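MSHA biogenesis protein MshE (Vibrio cholerae, PDB 5HTL) takes part in biogenesis of the MSHA pilus and binds the second messenger cyclic di-GMP through its MshEN domain, a high-affinity receptor for it. Local coordinates at residues A[65-70]-A[128-133]; A[26-31]-A[41-46]. All blocks are in the same frame, centred on the assembly; numbering follows the deposited sequence.

Interaction 1 (A[65-70]-A[128-133]). With C2E (9,9'-[(2R,3R,3aS,5S,7aR,9R,10R,10aS,12S,14aR)-3,5,10,12-tetrahydroxy-5,12-dioxidooctahydro-2H,7H-difuro[3,2-d:3',2'-j][1,3,7,9,2,8]tetraoxadiphosphacyclododecine-2,9-diyl]bis(2-amino-1,9-dihydro-6H-purin-6-one)), chain D.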
loop_
_atom_site.group_PDB
_atom_site.type_symbol
_atom_site.label_atom_id
_atom_site.label_comp_id
_atom_site.label_asym_id
_atom_site.label_seq_id
_atom_site.Cartn_x
_atom_site.Cartn_y
_atom_site.Cartn_z
ATOM N N PRO A 65 -5.904 2.870 0.934
ATOM C CA PRO A 65 -7.201 3.483 1.202
ATOM C C PRO A 65 -7.257 4.973 0.892
ATOM O O PRO A 65 -6.247 5.683 0.982
ATOM C CB PRO A 65 -7.373 3.286 2.709
ATOM C CG PRO A 65 -6.012 3.222 3.237
ATOM C CD PRO A 65 -5.124 2.655 2.162
ATOM N N VAL A 66 -8.456 5.441 0.566
ATOM C CA VAL A 66 -8.772 6.860 0.549
ATOM C C VAL A 66 -9.135 7.269 1.970
ATOM O O VAL A 66 -9.893 6.563 2.646
ATOM C CB VAL A 66 -9.993 7.143 -0.350
ATOM C CG1 VAL A 66 -10.332 8.616 -0.341
ATOM C CG2 VAL A 66 -9.749 6.655 -1.764
ATOM N N ILE A 67 -8.593 8.384 2.446
ATOM C CA ILE A 67 -9.037 8.911 3.735
ATOM C C ILE A 67 -9.757 10.233 3.571
ATOM O O ILE A 67 -9.531 10.966 2.602
ATOM C CB ILE A 67 -7.875 9.079 4.757
ATOM C CG1 ILE A 67 -6.812 10.059 4.252
ATOM C CG2 ILE A 67 -7.276 7.711 5.084
ATOM C CD1 ILE A 67 -5.904 10.572 5.355
ATOM N N ASP A 68 -10.645 10.509 4.518
ATOM C CA ASP A 68 -11.229 11.834 4.643
ATOM C C ASP A 68 -10.365 12.602 5.627
ATOM O O ASP A 68 -10.570 12.533 6.842
ATOM C CB ASP A 68 -12.663 11.738 5.159
ATOM C CG ASP A 68 -13.326 13.090 5.294
ATOM O OD1 ASP A 68 -12.659 14.129 5.077
ATOM O OD2 ASP A 68 -14.529 13.114 5.638
ATOM N N LEU A 69 -9.403 13.346 5.103
ATOM C CA LEU A 69 -8.430 14.016 5.941
ATOM C C LEU A 69 -9.050 15.158 6.773
ATOM O O LEU A 69 -8.482 15.580 7.775
ATOM C CB LEU A 69 -7.271 14.491 5.066
ATOM C CG LEU A 69 -6.049 15.081 5.747
ATOM C CD1 LEU A 69 -5.500 14.157 6.835
ATOM C CD2 LEU A 69 -4.990 15.374 4.690
ATOM N N SER A 70 -10.234 15.616 6.380
ATOM C CA SER A 70 -10.930 16.660 7.135
ATOM C C SER A 70 -11.461 16.131 8.466
ATOM O O SER A 70 -11.793 16.899 9.372
ATOM C CB SER A 70 -12.087 17.235 6.321
ATOM O OG SER A 70 -13.207 16.368 6.332
ATOM N N GLU A 128 3.686 3.905 5.341
ATOM C CA GLU A 128 2.421 3.386 4.857
ATOM C C GLU A 128 1.733 4.552 4.164
ATOM O O GLU A 128 1.605 5.616 4.761
ATOM C CB GLU A 128 1.551 2.901 6.018
ATOM C CG GLU A 128 2.148 1.788 6.862
ATOM C CD GLU A 128 1.232 1.395 8.008
ATOM O OE1 GLU A 128 1.739 0.908 9.039
ATOM O OE2 GLU A 128 0.004 1.589 7.879
ATOM N N PHE A 129 1.286 4.351 2.924
ATOM C CA PHE A 129 0.673 5.435 2.149
ATOM C C PHE A 129 -0.842 5.355 2.112
ATOM O O PHE A 129 -1.424 4.274 2.024
ATOM C CB PHE A 129 1.191 5.461 0.705
ATOM C CG PHE A 129 2.655 5.769 0.584
ATOM C CD1 PHE A 129 3.147 7.017 0.924
ATOM C CD2 PHE A 129 3.537 4.808 0.111
ATOM C CE1 PHE A 129 4.507 7.302 0.801
ATOM C CE2 PHE A 129 4.887 5.084 -0.011
ATOM C CZ PHE A 129 5.369 6.331 0.335
ATOM N N VAL A 130 -1.474 6.518 2.165
ATOM C CA VAL A 130 -2.903 6.648 1.940
ATOM C C VAL A 130 -3.106 7.846 1.022
ATOM O O VAL A 130 -2.233 8.703 0.901
ATOM C CB VAL A 130 -3.694 6.811 3.262
ATOM C CG1 VAL A 130 -3.405 5.649 4.226
ATOM C CG2 VAL A 130 -3.381 8.127 3.935
ATOM N N ILE A 131 -4.232 7.884 0.333
ATOM C CA ILE A 131 -4.522 8.981 -0.581
ATOM C C ILE A 131 -5.604 9.906 -0.002
ATOM O O ILE A 131 -6.551 9.449 0.661
ATOM C CB ILE A 131 -4.890 8.443 -2.003
ATOM C CG1 ILE A 131 -4.927 9.578 -3.031
ATOM C CG2 ILE A 131 -6.204 7.684 -1.993
ATOM C CD1 ILE A 131 -5.057 9.092 -4.470
ATOM N N ALA A 132 -5.446 11.205 -0.226
ATOM C CA ALA A 132 -6.468 12.172 0.154
ATOM C C ALA A 132 -6.592 13.196 -0.963
ATOM O O ALA A 132 -5.650 13.394 -1.727
ATOM C CB ALA A 132 -6.085 12.848 1.469
ATOM N N PRO A 133 -7.757 13.849 -1.079
ATOM C CA PRO A 133 -7.866 14.942 -2.052
ATOM C C PRO A 133 -6.875 16.068 -1.779
ATOM O O PRO A 133 -6.578 16.395 -0.620
ATOM C CB PRO A 133 -9.297 15.446 -1.853
ATOM C CG PRO A 133 -10.026 14.275 -1.270
ATOM C CD PRO A 133 -9.039 13.569 -0.406
HETATM P P1 C2E D . -5.914 -1.520 2.687
HETATM O O2P C2E D . -6.926 -1.786 3.790
HETATM O O1P C2E D . -4.749 -0.616 3.024
HETATM O "O5'" C2E D . -5.307 -2.914 2.274
HETATM C "C5'" C2E D . -4.402 -3.088 1.207
HETATM C "C4'" C2E D . -4.212 -4.482 0.801
HETATM O "O4'" C2E D . -3.556 -5.216 1.793
HETATM C "C3'" C2E D . -5.520 -5.197 0.574
HETATM O "O3'" C2E D . -5.857 -5.151 -0.806
HETATM C "C2'" C2E D . -5.303 -6.488 1.075
HETATM O "O2'" C2E D . -4.809 -7.378 0.047
HETATM C "C1'" C2E D . -4.305 -6.356 2.174
HETATM N N9 C2E D . -4.913 -6.065 3.450
HETATM C C8 C2E D . -6.052 -5.505 3.889
HETATM N N7 C2E D . -5.953 -5.467 5.224
HETATM C C5 C2E D . -4.748 -5.962 5.623
HETATM C C6 C2E D . -4.169 -6.119 6.890
HETATM O O6 C2E D . -4.771 -5.722 8.043
HETATM N N1 C2E D . -2.942 -6.652 6.957
HETATM C C2 C2E D . -2.300 -7.019 5.838
HETATM N N2 C2E D . -1.011 -7.587 5.997
HETATM N N3 C2E D . -2.806 -6.895 4.600
HETATM C C4 C2E D . -4.044 -6.365 4.455
HETATM P P11 C2E D . -7.372 -5.089 -1.296
HETATM O O21 C2E D . -7.429 -5.307 -2.800
HETATM O O11 C2E D . -8.117 -6.113 -0.514
HETATM O O5A C2E D . -7.982 -3.701 -0.876
HETATM C C5A C2E D . -7.451 -2.453 -1.288
HETATM C C4A C2E D . -7.948 -1.328 -0.547
HETATM O O4A C2E D . -9.381 -1.216 -0.790
HETATM C C3A C2E D . -7.818 -1.493 0.921
HETATM O O3A C2E D . -6.644 -0.889 1.413
HETATM C C2A C2E D . -9.047 -0.914 1.477
HETATM O O2A C2E D . -8.916 0.441 1.683
HETATM C C1A C2E D . -10.079 -1.171 0.433
HETATM N N91 C2E D . -10.884 -2.392 0.534
HETATM C C81 C2E D . -10.496 -3.628 0.892
HETATM N N71 C2E D . -11.544 -4.456 0.815
HETATM C C51 C2E D . -12.621 -3.739 0.400
HETATM C C61 C2E D . -13.962 -4.029 0.124
HETATM O O61 C2E D . -14.475 -5.305 0.271
HETATM N N11 C2E D . -14.763 -3.041 -0.283
HETATM C C21 C2E D . -14.303 -1.798 -0.447
HETATM N N21 C2E D . -15.203 -0.806 -0.879
HETATM N N31 C2E D . -13.032 -1.469 -0.204
HETATM C C41 C2E D . -12.186 -2.431 0.216
#
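V130 overlaps two side chains of the facing segment, setting CG1 against CG of P65 (3.7 Å) and CG2 against CD1 of I67 (3.8 Å). Here segment 65-70, part of the loop after helix 51-62, passes beside the end of strand 126-131, an outer strand of the mixed three-stranded sheet in the MshEN domain, and meets it at a single parallel beta bridge that pairs V66 with I131. The end-to-end directions of the two segments differ by 55°. I131 N donates to P65 O at 3.1 Å. I67 N donates to I131 O at 2.9 Å, and both bonds are nearly straight. I131 thus bonds toward the loop, whereas V130 and A132 bond by backbone to strand 101-106 on the other side.

Side chains sort to two faces. On one, P65 and I67 pack on V130, and I67 also reaches A132; I67 crosses V130 at about a right angle and meets A105 as well. Its CG1 sits between the backbone N and the carbonyl carbon (chi1 61°), close to A132 CB at 4.0 Å. On the other face V66 CG2 meets I131 CG2 at 3.7 Å, and both residues pack on L55 of helix 51-62. L69 continues the apolar contact beyond the bridge, onto A132 CB and L137.

The second subunit comes close as well: its Q32 packs on P65 and its G36 on I67 and V130. One cyclic di-GMP, gripped by backbone N-H groups of L10, G11, L39 and G40 of that second subunit, rests against the proline ring, with P65 CB 3.4 Å from ribose oxygen O2A and P65 CD 3.4 Å from phosphate oxygen O1P.

Interaction 2 (A[26-31]-A[41-46]); sequences EQALNA and DTLISL. With C2E (9,9'-[(2R,3R,3aS,5S,7aR,9R,10R,10aS,12S,14aR)-3,5,10,12-tetrahydroxy-5,12-dioxidooctahydro-2H,7H-difuro[3,2-d:3',2'-j][1,3,7,9,2,8]tetraoxadiphosphacyclododecine-2,9-diyl]bis(2-amino-1,9-dihydro-6H-purin-6-one)), chain C.
A28 presses its CB between L43 and L46, where helix 22-32 and helix 39-45 form a helix-loop-helix pair that flanks one cyclic di-GMP. The short axes cross at 112° and approach to 9.2 Å, with A28 and L43 as the nearest CA pair. The small alanine is met by branches from three residues. L43 CD2 comes tightest, 3.5 Å from A28 CB. L46 CD1 lies 3.9 Å from both CA and CB of A28, while L46 CD2 turns to the amide end of Q27, whose extended chain runs obliquely past it.

T42 takes the third position. OG1 lies beside its own backbone N (chi1 -57°) and hydrogen-bonds to R38 O, which leaves methyl CG2 to face A28 O at 3.6 Å. One turn on, A31 CB touches the same methyl. T42 O is bonded twice, by L46 N and by S45 OG.

No hydrogen bond joins segments 26-31 and 41-46, but both reach the nucleotide. L29, whose CB points away from segment 41-46, lays both methyls over the face of one guanine, CD2 3.5 Å from N3, and also touches L39. At the other guanine, D41 N gives a weak bond to O61, 2.7 Å long and bent to 128°.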
loop_
_atom_site.group_PDB
_atom_site.type_symbol
_atom_site.label_atom_id
_atom_site.label_comp_id
_atom_site.label_asym_id
_atom_site.label_seq_id
_atom_site.Cartn_x
_atom_site.Cartn_y
_atom_site.Cartn_z
ATOM N N GLU A 26 -9.313 4.811 -25.761
ATOM C CA GLU A 26 -8.486 4.981 -26.957
ATOM C C GLU A 26 -8.359 6.464 -27.306
ATOM O O GLU A 26 -7.271 6.950 -27.623
ATOM C CB GLU A 26 -9.077 4.171 -28.117
ATOM C CG GLU A 26 -8.970 2.657 -27.908
ATOM C CD GLU A 26 -9.903 1.836 -28.790
ATOM O OE1 GLU A 26 -10.728 2.424 -29.519
ATOM O OE2 GLU A 26 -9.812 0.588 -28.746
ATOM N N GLN A 27 -9.463 7.190 -27.201
ATOM C CA GLN A 27 -9.470 8.616 -27.450
ATOM C C GLN A 27 -8.514 9.351 -26.511
ATOM O O GLN A 27 -7.735 10.200 -26.940
ATOM C CB GLN A 27 -10.892 9.163 -27.294
ATOM C CG GLN A 27 -11.028 10.611 -27.694
ATOM C CD GLN A 27 -12.452 11.113 -27.591
ATOM O OE1 GLN A 27 -13.382 10.343 -27.341
ATOM N NE2 GLN A 27 -12.633 12.414 -27.792
ATOM N N ALA A 28 -8.552 9.003 -25.230
ATOM C CA ALA A 28 -7.710 9.679 -24.248
ATOM C C ALA A 28 -6.229 9.333 -24.417
ATOM O O ALA A 28 -5.372 10.195 -24.234
ATOM C CB ALA A 28 -8.170 9.362 -22.850
ATOM N N LEU A 29 -5.933 8.083 -24.757
ATOM C CA LEU A 29 -4.547 7.668 -24.978
ATOM C C LEU A 29 -3.962 8.425 -26.162
ATOM O O LEU A 29 -2.816 8.875 -26.102
ATOM C CB LEU A 29 -4.446 6.159 -25.190
ATOM C CG LEU A 29 -4.690 5.318 -23.943
ATOM C CD1 LEU A 29 -4.856 3.857 -24.352
ATOM C CD2 LEU A 29 -3.547 5.485 -22.944
ATOM N N ASN A 30 -4.756 8.582 -27.218
ATOM C CA ASN A 30 -4.350 9.374 -28.385
ATOM C C ASN A 30 -4.100 10.831 -28.002
ATOM O O ASN A 30 -3.108 11.444 -28.413
ATOM C CB ASN A 30 -5.419 9.312 -29.489
ATOM C CG ASN A 30 -5.570 7.926 -30.093
ATOM O OD1 ASN A 30 -4.676 7.087 -29.986
ATOM N ND2 ASN A 30 -6.707 7.683 -30.741
ATOM N N ALA A 31 -5.005 11.379 -27.198
ATOM C CA ALA A 31 -4.987 12.796 -26.838
ATOM C C ALA A 31 -3.902 13.164 -25.826
ATOM O O ALA A 31 -3.431 14.310 -25.789
ATOM C CB ALA A 31 -6.349 13.205 -26.302
ATOM N N ASP A 41 -6.080 12.464 -15.705
ATOM C CA ASP A 41 -6.360 13.879 -15.935
ATOM C C ASP A 41 -6.837 14.130 -17.371
ATOM O O ASP A 41 -7.658 15.010 -17.617
ATOM C CB ASP A 41 -5.134 14.726 -15.569
ATOM C CG ASP A 41 -4.927 14.850 -14.054
ATOM O OD1 ASP A 41 -5.911 14.764 -13.282
ATOM O OD2 ASP A 41 -3.767 15.048 -13.636
ATOM N N THR A 42 -6.347 13.340 -18.322
ATOM C CA THR A 42 -6.832 13.446 -19.698
ATOM C C THR A 42 -8.293 13.003 -19.816
ATOM O O THR A 42 -9.112 13.673 -20.450
ATOM C CB THR A 42 -5.950 12.657 -20.674
ATOM O OG1 THR A 42 -4.597 13.138 -20.565
ATOM C CG2 THR A 42 -6.415 12.862 -22.099
ATOM N N LEU A 43 -8.614 11.873 -19.204
ATOM C CA LEU A 43 -9.992 11.409 -19.128
ATOM C C LEU A 43 -10.919 12.420 -18.453
ATOM O O LEU A 43 -12.047 12.629 -18.899
ATOM C CB LEU A 43 -10.032 10.068 -18.403
ATOM C CG LEU A 43 -9.443 8.904 -19.199
ATOM C CD1 LEU A 43 -9.160 7.751 -18.264
ATOM C CD2 LEU A 43 -10.389 8.491 -20.320
ATOM N N ILE A 44 -10.445 13.071 -17.392
ATOM C CA ILE A 44 -11.231 14.109 -16.717
ATOM C C ILE A 44 -11.445 15.324 -17.620
ATOM O O ILE A 44 -12.550 15.869 -17.705
ATOM C CB ILE A 44 -10.552 14.563 -15.415
ATOM C CG1 ILE A 44 -10.614 13.449 -14.378
ATOM C CG2 ILE A 44 -11.237 15.817 -14.855
ATOM C CD1 ILE A 44 -9.788 13.739 -13.139
ATOM N N SER A 45 -10.390 15.738 -18.310
ATOM C CA SER A 45 -10.484 16.864 -19.232
ATOM C C SER A 45 -11.516 16.619 -20.333
ATOM O O SER A 45 -12.208 17.546 -20.762
ATOM C CB SER A 45 -9.112 17.169 -19.832
ATOM O OG SER A 45 -8.815 16.322 -20.926
ATOM N N LEU A 46 -11.623 15.365 -20.772
ATOM C CA LEU A 46 -12.559 14.981 -21.824
ATOM C C LEU A 46 -13.965 14.754 -21.278
ATOM O O LEU A 46 -14.907 14.569 -22.051
ATOM C CB LEU A 46 -12.052 13.724 -22.542
ATOM C CG LEU A 46 -10.840 13.938 -23.457
ATOM C CD1 LEU A 46 -10.138 12.633 -23.779
ATOM C CD2 LEU A 46 -11.274 14.627 -24.738
HETATM P P1 C2E C . -0.278 2.832 -15.186
HETATM O O2P C2E C . -1.767 2.786 -14.949
HETATM O O1P C2E C . 0.391 1.496 -14.946
HETATM O "O5'" C2E C . -0.037 3.325 -16.668
HETATM C "C5'" C2E C . 1.203 3.641 -17.237
HETATM C "C4'" C2E C . 1.122 4.313 -18.529
HETATM O "O4'" C2E C . 0.512 3.493 -19.480
HETATM C "C3'" C2E C . 0.280 5.557 -18.464
HETATM O "O3'" C2E C . 1.095 6.681 -18.235
HETATM C "C2'" C2E C . -0.412 5.573 -19.676
HETATM O "O2'" C2E C . 0.297 6.371 -20.647
HETATM C "C1'" C2E C . -0.524 4.166 -20.133
HETATM N N9 C2E C . -1.758 3.576 -19.712
HETATM C C8 C2E C . -2.516 3.540 -18.620
HETATM N N7 C2E C . -3.551 2.740 -18.907
HETATM C C5 C2E C . -3.423 2.278 -20.186
HETATM C C6 C2E C . -4.221 1.419 -20.950
HETATM O O6 C2E C . -5.355 0.897 -20.440
HETATM N N1 C2E C . -3.852 1.130 -22.204
HETATM C C2 C2E C . -2.727 1.646 -22.704
HETATM N N2 C2E C . -2.388 1.299 -24.049
HETATM N N3 C2E C . -1.920 2.476 -22.007
HETATM C C4 C2E C . -2.240 2.817 -20.739
HETATM P P11 C2E C . 0.602 7.881 -17.311
HETATM O O21 C2E C . 1.580 9.040 -17.398
HETATM O O11 C2E C . -0.726 8.339 -17.841
HETATM O O5A C2E C . 0.339 7.409 -15.847
HETATM C C5A C2E C . 1.379 6.905 -15.024
HETATM C C4A C2E C . 0.960 6.196 -13.842
HETATM O O4A C2E C . 0.327 7.126 -12.896
HETATM C C3A C2E C . -0.080 5.180 -14.112
HETATM O O3A C2E C . 0.423 3.863 -14.211
HETATM C C2A C2E C . -1.047 5.289 -13.001
HETATM O O2A C2E C . -0.749 4.488 -11.928
HETATM C C1A C2E C . -0.971 6.703 -12.550
HETATM N N91 C2E C . -1.880 7.672 -13.147
HETATM C C81 C2E C . -2.449 7.660 -14.369
HETATM N N71 C2E C . -3.190 8.771 -14.531
HETATM C C51 C2E C . -3.088 9.512 -13.401
HETATM C C61 C2E C . -3.598 10.739 -12.963
HETATM O O61 C2E C . -4.424 11.515 -13.757
HETATM N N11 C2E C . -3.284 11.182 -11.747
HETATM C C21 C2E C . -2.489 10.479 -10.946
HETATM N N21 C2E C . -2.223 11.033 -9.679
HETATM N N31 C2E C . -1.965 9.304 -11.315
HETATM C C41 C2E C . -2.255 8.812 -12.538
#

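How the interactions relate
Interaction 2 comes first along the chain, in the N-terminal helices, and interaction 1 follows, at the outer strand of the sheet in the MshEN domain. Their centres lie 25 Å apart and their nearest atoms about 11 Å, so they do not touch. Helix 51-62 connects them: D41 and I44 pack on it from one contact, V66 and I131 from the other. Each sits near a different cyclic di-GMP. The nucleotide of interaction 2 is bound by its own chain, whereas the one beside interaction 1 is held chiefly by the second subunit. Through P65, interaction 1 therefore places the sheet region of one subunit beside the nucleotide site of its partner.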